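Putative cell surface protein, similar to internalin proteins (Listeria monocytogenes EGD-e, PDB 5KZS) is of unknown function but, as an internalin-like leucine-rich repeat surface protein, probably takes part in protein-protein recognition. Local coordinates at residues A[262-265]-A[266-270]. Residues are numbered along the deposited sequence; the frame is centred on the assembly and turned at random.
Sequences LPIY and FQLAE
In the short helix 263-270, the neighbouring rings of Y265 and F266 meet as a T-shaped (edge-to-face) pair. The tyrosine brings its edge to the phenylalanine: Y265 CD2 sits over the centre of the F266 ring, 3.6 Å above its plane, and the two planes stand at 79°. Different first torsions bring the neighbouring rings together: Y265 CG is anti to its own backbone N (chi1 176°), whereas F266 CG is anti to its carbonyl carbon (chi1 -60°). At the rim of the F266 ring, near its plane, L262 O lies 3.7 Å from CD1. Beyond the pair, the Y265 hydroxyl is hydrogen-bonded to the carbonyl of P277, and its ring makes a second edge-to-face contact with F320.

The helix follows strand 258-261, an outermost strand of the mixed sheet that comes after the leucine-rich repeats in the chain, with the single residue L262 between them. Its backbone is alpha-helical: Q267 N donates to P263 O at 2.9 Å, L268 N to I264 O at 2.8 Å, and A269 N to Y265 O at 2.8 Å.

One turn apart, I264 and L268 run side by side, with I264 CG1 4.0 Å from L268 CD1; I264 also packs on Y333 and L268 on F320, so both side chains reach the sheet. The Q267 side chain runs alongside the first turn, extended beyond CG, placing OE1 3.6 Å from P263 CB. Its NE2 is hydrogen-bonded to L230 O, and a backbone bond pairs I264 with N228; both join the helix to the end of the repeat region, where that region meets the mixed sheet.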
ATOM      1  N   LEU A 262     -12.001  24.206   5.865  1.00 83.55           N
ATOM      2  CA  LEU A 262     -11.008  23.132   6.000  1.00 81.30           C
ATOM      3  C   LEU A 262     -11.451  22.117   7.055  1.00 79.54           C
ATOM      4  O   LEU A 262     -10.893  22.077   8.158  1.00 78.10           O
ATOM      5  CB  LEU A 262      -9.639  23.733   6.351  1.00 81.86           C
ATOM      6  CG  LEU A 262      -8.419  22.817   6.342  1.00 83.59           C
ATOM      7  CD1 LEU A 262      -8.290  22.145   4.980  1.00 85.30           C
ATOM      8  CD2 LEU A 262      -7.157  23.599   6.688  1.00 82.37           C
ATOM      9  N   PRO A 263     -12.473  21.303   6.727  1.00 79.36           N
ATOM     10  CA  PRO A 263     -13.056  20.357   7.694  1.00 80.10           C
ATOM     11  C   PRO A 263     -12.071  19.375   8.337  1.00 80.46           C
ATOM     12  O   PRO A 263     -12.298  18.933   9.467  1.00 80.41           O
ATOM     13  CB  PRO A 263     -14.090  19.595   6.859  1.00 83.39           C
ATOM     14  CG  PRO A 263     -14.469  20.538   5.756  1.00 83.14           C
ATOM     15  CD  PRO A 263     -13.222  21.317   5.449  1.00 81.14           C
ATOM     16  N   ILE A 264     -11.004  19.024   7.611  1.00 80.71           N
ATOM     17  CA  ILE A 264      -9.969  18.098   8.108  1.00 79.27           C
ATOM     18  C   ILE A 264      -9.389  18.534   9.459  1.00 78.95           C
ATOM     19  O   ILE A 264      -9.227  17.697  10.350  1.00 77.44           O
ATOM     20  CB  ILE A 264      -8.846  17.830   7.053  1.00 77.56           C
ATOM     21  CG1 ILE A 264      -7.943  16.678   7.509  1.00 77.53           C
ATOM     22  CG2 ILE A 264      -8.013  19.069   6.740  1.00 75.78           C
ATOM     23  CD1 ILE A 264      -7.001  16.171   6.436  1.00 78.20           C
ATOM     24  N   TYR A 265      -9.126  19.832   9.624  1.00 79.22           N
ATOM     25  CA  TYR A 265      -8.608  20.342  10.891  1.00 79.65           C
ATOM     26  C   TYR A 265      -9.506  19.949  12.070  1.00 80.43           C
ATOM     27  O   TYR A 265      -9.028  19.390  13.074  1.00 81.02           O
ATOM     28  CB  TYR A 265      -8.409  21.863  10.860  1.00 80.27           C
ATOM     29  CG  TYR A 265      -7.961  22.418  12.206  1.00 82.16           C
ATOM     30  CD1 TYR A 265      -6.611  22.443  12.568  1.00 82.34           C
ATOM     31  CD2 TYR A 265      -8.895  22.878  13.137  1.00 83.92           C
ATOM     32  CE1 TYR A 265      -6.206  22.926  13.812  1.00 83.20           C
ATOM     33  CE2 TYR A 265      -8.503  23.360  14.382  1.00 85.28           C
ATOM     34  CZ  TYR A 265      -7.161  23.389  14.718  1.00 84.41           C
ATOM     35  OH  TYR A 265      -6.795  23.868  15.955  1.00 82.08           O
ATOM     36  N   PHE A 266     -10.799  20.220  11.932  1.00 79.88           N
ATOM     37  CA  PHE A 266     -11.744  20.108  13.057  1.00 82.03           C
ATOM     38  C   PHE A 266     -12.171  18.674  13.248  1.00 83.16           C
ATOM     39  O   PHE A 266     -12.551  18.266  14.349  1.00 84.48           O
ATOM     40  CB  PHE A 266     -12.964  20.994  12.839  1.00 82.31           C
ATOM     41  CG  PHE A 266     -12.626  22.448  12.715  1.00 82.00           C
ATOM     42  CD1 PHE A 266     -12.253  22.991  11.485  1.00 80.46           C
ATOM     43  CD2 PHE A 266     -12.645  23.270  13.829  1.00 82.40           C
ATOM     44  CE1 PHE A 266     -11.925  24.328  11.368  1.00 80.22           C
ATOM     45  CE2 PHE A 266     -12.315  24.612  13.717  1.00 83.03           C
ATOM     46  CZ  PHE A 266     -11.962  25.144  12.484  1.00 81.63           C
ATOM     47  N   GLN A 267     -12.133  17.925  12.153  1.00 83.36           N
ATOM     48  CA  GLN A 267     -12.309  16.493  12.201  1.00 84.26           C
ATOM     49  C   GLN A 267     -11.170  15.840  12.993  1.00 82.52           C
ATOM     50  O   GLN A 267     -11.420  15.054  13.918  1.00 80.59           O
ATOM     51  CB  GLN A 267     -12.409  15.941  10.782  1.00 84.50           C
ATOM     52  CG  GLN A 267     -13.752  16.238  10.153  1.00 86.13           C
ATOM     53  CD  GLN A 267     -13.827  15.827   8.697  1.00 86.63           C
ATOM     54  OE1 GLN A 267     -13.063  16.305   7.853  1.00 85.27           O
ATOM     55  NE2 GLN A 267     -14.764  14.941   8.388  1.00 89.53           N
ATOM     56  N   LEU A 268      -9.930  16.188  12.649  1.00 82.04           N
ATOM     57  CA  LEU A 268      -8.752  15.670  13.374  1.00 82.78           C
ATOM     58  C   LEU A 268      -8.776  16.090  14.834  1.00 84.46           C
ATOM     59  O   LEU A 268      -8.498  15.280  15.721  1.00 81.34           O
ATOM     60  CB  LEU A 268      -7.447  16.148  12.735  1.00 81.15           C
ATOM     61  CG  LEU A 268      -7.096  15.512  11.390  1.00 81.47           C
ATOM     62  CD1 LEU A 268      -5.834  16.151  10.812  1.00 80.78           C
ATOM     63  CD2 LEU A 268      -6.958  14.000  11.510  1.00 81.25           C
ATOM     64  N   ALA A 269      -9.126  17.359  15.062  1.00 86.67           N
ATOM     65  CA  ALA A 269      -9.265  17.913  16.408  1.00 87.94           C
ATOM     66  C   ALA A 269     -10.264  17.095  17.216  1.00 90.00           C
ATOM     67  O   ALA A 269      -9.961  16.664  18.325  1.00 90.55           O
ATOM     68  CB  ALA A 269      -9.707  19.371  16.340  1.00 87.78           C
ATOM     69  N   GLU A 270     -11.438  16.872  16.630  1.00 92.22           N
ATOM     70  CA  GLU A 270     -12.524  16.102  17.259  1.00 96.28           C
ATOM     71  C   GLU A 270     -12.083  14.716  17.717  1.00 97.46           C
ATOM     72  O   GLU A 270     -12.520  14.234  18.760  1.00 98.62           O
ATOM     73  CB  GLU A 270     -13.716  15.992  16.290  1.00 98.01           C
ATOM     74  CG  GLU A 270     -14.673  14.821  16.519  1.00100.50           C
ATOM     75  CD  GLU A 270     -15.890  14.880  15.614  1.00101.72           C
ATOM     76  OE1 GLU A 270     -15.882  15.672  14.637  1.00 98.16           O
ATOM     77  OE2 GLU A 270     -16.849  14.120  15.884  1.00103.35           O
TER